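Local coordinates for glucanase (Clostridium thermocellum, PDB 5GXX), which probably cleaves internal beta-1,4-glucosidic bonds of cellulose as a cellulosomal family 9 endoglucanase, at residues T461-L466 / F571-L576; Y528-S533 / F554-P559. The protein carries 1 engineered substitution. All coordinates share one frame; numbering follows the deposited sequence.

Contact 1 of 2, residues T461-L466 / F571-L576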
# COMPACT_ATOMS: atom_id res chain seq x y z
N THR A 461 18.63 -9.50 -19.37
CA THR A 461 18.85 -8.35 -18.50
C THR A 461 17.49 -7.80 -18.09
O THR A 461 16.63 -7.63 -18.94
CB THR A 461 19.60 -7.24 -19.27
OG1 THR A 461 20.94 -7.67 -19.54
CG2 THR A 461 19.68 -5.95 -18.45
N GLU A 462 17.29 -7.52 -16.80
CA GLU A 462 16.06 -6.88 -16.37
C GLU A 462 16.43 -5.58 -15.67
O GLU A 462 17.23 -5.58 -14.73
CB GLU A 462 15.27 -7.79 -15.43
CG GLU A 462 13.92 -7.23 -15.07
CD GLU A 462 13.12 -8.22 -14.24
OE1 GLU A 462 12.44 -9.09 -14.83
OE2 GLU A 462 13.19 -8.11 -13.00
N ILE A 463 15.81 -4.50 -16.13
CA ILE A 463 16.13 -3.15 -15.67
C ILE A 463 14.95 -2.58 -14.88
O ILE A 463 13.80 -2.72 -15.30
CB ILE A 463 16.41 -2.22 -16.87
CG1 ILE A 463 17.61 -2.69 -17.72
CG2 ILE A 463 16.64 -0.78 -16.42
CD1 ILE A 463 18.89 -2.84 -16.95
N LYS A 464 15.23 -1.96 -13.74
CA LYS A 464 14.28 -1.07 -13.08
C LYS A 464 14.68 0.35 -13.47
O LYS A 464 15.82 0.78 -13.25
CB LYS A 464 14.29 -1.27 -11.56
CG LYS A 464 13.44 -0.27 -10.80
CD LYS A 464 13.63 -0.47 -9.31
CE LYS A 464 12.93 0.59 -8.49
NZ LYS A 464 12.98 0.24 -7.04
N ALA A 465 13.73 1.08 -14.06
CA ALA A 465 14.03 2.44 -14.53
C ALA A 465 12.98 3.45 -14.06
O ALA A 465 11.78 3.23 -14.19
CB ALA A 465 14.14 2.45 -16.04
N LEU A 466 13.47 4.58 -13.53
CA LEU A 466 12.61 5.65 -13.05
C LEU A 466 12.87 6.88 -13.90
O LEU A 466 13.96 7.45 -13.83
CB LEU A 466 12.93 5.96 -11.59
CG LEU A 466 12.07 5.22 -10.56
CD1 LEU A 466 12.32 3.71 -10.58
CD2 LEU A 466 12.37 5.82 -9.18
N PHE A 571 25.58 -0.35 -24.40
CA PHE A 571 25.79 1.06 -24.07
C PHE A 571 25.04 1.50 -22.81
O PHE A 571 25.59 2.18 -21.95
CB PHE A 571 25.40 1.94 -25.27
CG PHE A 571 25.54 3.43 -25.02
CD1 PHE A 571 24.49 4.16 -24.48
CD2 PHE A 571 26.72 4.10 -25.34
CE1 PHE A 571 24.61 5.53 -24.27
CE2 PHE A 571 26.86 5.46 -25.13
CZ PHE A 571 25.80 6.18 -24.59
N SER A 572 23.79 1.07 -22.67
CA SER A 572 23.00 1.52 -21.53
C SER A 572 23.19 0.74 -20.23
O SER A 572 22.69 1.15 -19.19
CB SER A 572 21.53 1.59 -21.92
OG SER A 572 21.38 2.53 -22.96
N TYR A 573 23.93 -0.36 -20.29
CA TYR A 573 24.28 -1.12 -19.09
C TYR A 573 25.46 -0.52 -18.32
O TYR A 573 25.68 -0.86 -17.16
CB TYR A 573 24.64 -2.55 -19.50
CG TYR A 573 24.38 -3.62 -18.47
CD1 TYR A 573 23.08 -3.94 -18.07
CD2 TYR A 573 25.43 -4.36 -17.93
CE1 TYR A 573 22.85 -4.97 -17.16
CE2 TYR A 573 25.21 -5.38 -17.02
CZ TYR A 573 23.91 -5.69 -16.64
OH TYR A 573 23.70 -6.71 -15.73
N GLN A 574 26.21 0.37 -18.97
CA GLN A 574 27.45 0.87 -18.38
C GLN A 574 27.21 1.50 -17.03
O GLN A 574 26.36 2.37 -16.89
CB GLN A 574 28.09 1.93 -19.27
CG GLN A 574 28.41 1.51 -20.68
CD GLN A 574 29.00 2.66 -21.47
OE1 GLN A 574 28.34 3.24 -22.34
NE2 GLN A 574 30.24 3.02 -21.17
N GLY A 575 27.98 1.06 -16.03
CA GLY A 575 27.95 1.67 -14.71
C GLY A 575 26.77 1.29 -13.83
O GLY A 575 26.75 1.66 -12.65
N LEU A 576 25.80 0.54 -14.37
CA LEU A 576 24.63 0.17 -13.58
C LEU A 576 25.00 -0.79 -12.45
O LEU A 576 25.84 -1.67 -12.63
CB LEU A 576 23.51 -0.46 -14.43
CG LEU A 576 22.83 0.43 -15.48
CD1 LEU A 576 21.66 -0.31 -16.10
CD2 LEU A 576 22.37 1.75 -14.87
O HOH W 1 21.92 -8.36 -17.20

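Contact 2 of 2, residues Y528-S533 / F554-P559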
# COMPACT_ATOMS: atom_id res chain seq x y z
N TYR A 528 21.47 -1.65 -31.22
CA TYR A 528 20.01 -1.63 -31.28
C TYR A 528 19.48 -0.98 -30.01
O TYR A 528 20.22 -0.82 -29.03
CB TYR A 528 19.48 -3.07 -31.40
CG TYR A 528 19.74 -3.73 -32.73
CD1 TYR A 528 21.00 -4.23 -33.06
CD2 TYR A 528 18.72 -3.88 -33.66
CE1 TYR A 528 21.24 -4.84 -34.29
CE2 TYR A 528 18.94 -4.49 -34.89
CZ TYR A 528 20.20 -4.96 -35.19
OH TYR A 528 20.39 -5.56 -36.42
N TYR A 529 18.20 -0.60 -30.01
CA TYR A 529 17.61 -0.01 -28.80
C TYR A 529 16.11 -0.25 -28.71
O TYR A 529 15.43 -0.54 -29.70
CB TYR A 529 17.89 1.50 -28.72
CG TYR A 529 17.19 2.32 -29.78
CD1 TYR A 529 17.67 2.36 -31.09
CD2 TYR A 529 16.03 3.03 -29.50
CE1 TYR A 529 17.03 3.09 -32.08
CE2 TYR A 529 15.39 3.78 -30.47
CZ TYR A 529 15.89 3.81 -31.76
OH TYR A 529 15.23 4.55 -32.71
N ILE A 530 15.60 -0.10 -27.49
CA ILE A 530 14.17 0.08 -27.29
C ILE A 530 13.98 1.49 -26.76
O ILE A 530 14.86 2.05 -26.08
CB ILE A 530 13.53 -0.97 -26.35
CG1 ILE A 530 14.17 -0.95 -24.96
CG2 ILE A 530 13.59 -2.35 -27.01
CD1 ILE A 530 13.45 -1.81 -23.90
N LYS A 531 12.85 2.07 -27.14
CA LYS A 531 12.44 3.36 -26.62
C LYS A 531 11.23 3.09 -25.73
O LYS A 531 10.30 2.40 -26.14
CB LYS A 531 12.01 4.29 -27.76
CG LYS A 531 11.46 5.62 -27.24
CD LYS A 531 11.12 6.57 -28.38
CE LYS A 531 12.36 7.20 -29.02
NZ LYS A 531 13.22 7.90 -28.02
N ILE A 532 11.26 3.69 -24.55
CA ILE A 532 10.16 3.68 -23.59
C ILE A 532 9.53 5.07 -23.68
O ILE A 532 10.21 6.06 -23.42
CB ILE A 532 10.69 3.42 -22.14
CG1 ILE A 532 11.26 2.01 -21.93
CG2 ILE A 532 9.59 3.63 -21.13
CD1 ILE A 532 12.47 1.64 -22.77
N SER A 533 8.26 5.14 -24.08
CA SER A 533 7.56 6.41 -24.27
C SER A 533 6.38 6.56 -23.31
O SER A 533 5.56 5.64 -23.20
CB SER A 533 7.01 6.52 -25.70
OG SER A 533 8.08 6.51 -26.64
N PHE A 554 11.57 -3.60 -17.02
CA PHE A 554 11.49 -4.30 -18.30
C PHE A 554 12.60 -5.33 -18.40
O PHE A 554 13.67 -5.17 -17.81
CB PHE A 554 11.50 -3.32 -19.48
CG PHE A 554 12.72 -2.44 -19.57
CD1 PHE A 554 13.85 -2.85 -20.25
CD2 PHE A 554 12.71 -1.17 -19.00
CE1 PHE A 554 14.96 -2.03 -20.37
CE2 PHE A 554 13.82 -0.34 -19.09
CZ PHE A 554 14.95 -0.76 -19.78
N ARG A 555 12.29 -6.40 -19.12
CA ARG A 555 13.23 -7.49 -19.33
C ARG A 555 13.46 -7.66 -20.83
O ARG A 555 12.51 -7.64 -21.62
CB ARG A 555 12.65 -8.78 -18.73
CG ARG A 555 13.55 -10.00 -18.84
CD ARG A 555 12.89 -11.27 -18.30
NE ARG A 555 12.64 -11.15 -16.86
CZ ARG A 555 12.36 -12.17 -16.06
NH1 ARG A 555 12.31 -13.41 -16.53
NH2 ARG A 555 12.14 -11.95 -14.77
N ILE A 556 14.73 -7.82 -21.21
CA ILE A 556 15.12 -8.12 -22.58
C ILE A 556 15.82 -9.48 -22.51
O ILE A 556 16.83 -9.62 -21.82
CB ILE A 556 16.03 -7.01 -23.13
CG1 ILE A 556 15.33 -5.65 -23.02
CG2 ILE A 556 16.44 -7.30 -24.58
CD1 ILE A 556 16.28 -4.44 -22.99
N ALA A 557 15.27 -10.48 -23.18
CA ALA A 557 15.66 -11.87 -22.94
C ALA A 557 15.94 -12.65 -24.22
O ALA A 557 15.13 -12.62 -25.15
CB ALA A 557 14.60 -12.60 -22.12
N ALA A 558 17.08 -13.31 -24.26
CA ALA A 558 17.34 -14.38 -25.21
C ALA A 558 16.61 -15.63 -24.71
O ALA A 558 16.18 -15.66 -23.55
CB ALA A 558 18.82 -14.64 -25.29
N PRO A 559 16.46 -16.65 -25.56
CA PRO A 559 15.71 -17.84 -25.15
C PRO A 559 16.28 -18.50 -23.90
O PRO A 559 17.50 -18.52 -23.71
CB PRO A 559 15.81 -18.75 -26.38
CG PRO A 559 15.92 -17.79 -27.51
CD PRO A 559 16.79 -16.69 -27.00

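Contact 1 of 2, residues T461-L466 / F571-L576
The phenol ring of Tyr573 reaches across to strand 460-469 and meets two of its side chains, Thr461 and Ile463. With CG roughly anti to its backbone N (chi1 -151°), the tyrosine extends out of its loop until CE1 lies 3.6 Å from CG2 of Thr461, the methyl approaching the ring obliquely. On the same flank of the ring, nearer CD1, the Ile463 CD1 methyl stands at the edge, near the ring plane, 4.5 Å from Tyr573 CD1. The same methyl touches CD1 of Leu576 at 3.8 Å, the two side chains meeting at about a right angle. Residues 571-576 belong to the connection between strands 549-557 and 581-583 of the beta-sandwich-like C-terminal module, which matches a cellulose-binding domain. A type II turn from Tyr573 to Leu576, with Gly575 at its third position and a bond of 3.1 Å from Leu576 N to Tyr573 O, directs the side chains of Tyr573 and Leu576 at the strand. The polar ends are joined through one water, 2.6 Å from Thr461 OG1 and 2.8 Å from Tyr573 OH. Thr461 OG1 also hydrogen-bonds to NE1 of Trp565, neighbour of the calcium ligand Asp566, a second hold on the hydroxyl.

Contact 2 of 2, residues Y528-S533 / F554-P559
Ile530 sets its CD1 methyl against both Phe554 and Ile556, and this single atom makes the closest contacts of the interface. It lies 3.8 Å from Phe554 CD1 and equally 3.8 Å from Phe554 CE1, approaching that ring bond obliquely, while Ile556 CD1 is 4.0 Å from it. The conformations of both main partners are of the less common kind for their residues: in Ile530 the CG1 branch is flanked by both the backbone N and the carbonyl carbon (chi1 59°), and the ring of Phe554 occupies the corresponding place on its own residue (chi1 59°). From there the Ile530 chain runs on extended, carrying CD1 well out from its strand, and Ile530 and Phe554 lie alongside one another, pointing opposite ways. Ile532 holds its CG1 anti to the carbonyl carbon and then bends, so that its CD1 reaches the far arm of the same ring, more loosely, at 4.4 Å from Phe554 CE2. All four residues are buried and apolar, and the contact is made entirely by side chains. The strands run nearly antiparallel, at 158°, with their axes 10.7 Å apart, a spacing that belongs to facing sheets rather than to paired strands. The interface is thus part of the hydrophobic core of a beta-sandwich. Strand 527-534 lies between strands 481-488 and 515-524, and Ile517 and Ile520 of the latter touch Ile530; on the other layer, Phe554 packs against Ile463 and Ala465 of strand 460-469, and Ile556 reaches across to Tyr485 of strand 481-488.

Overall arrangement
Contacts 1 and 2 lie with their centres 11 Å apart and share a sheet, since strands 460-469 and 549-557 are antiparallel neighbours in it. Ile463 N lies 2.8 Å from Phe554 O, probably a hydrogen bond, and Glu462 OE1 forms a salt bridge of 2.9 Å with Arg555 NH2. Contact 1 fastens a loop to this sheet, whereas contact 2 joins it to the facing one. The calcium bound by Asp488, Glu491, Asp566, Asn569 and Asp570 is about 8 Å from the side chain of Thr461 and about 9 Å from that of Ile556. With centres about 39 and 44 Å from the chain centre, both contacts are packing within the C-terminal module, remote from the family 9 catalytic domain.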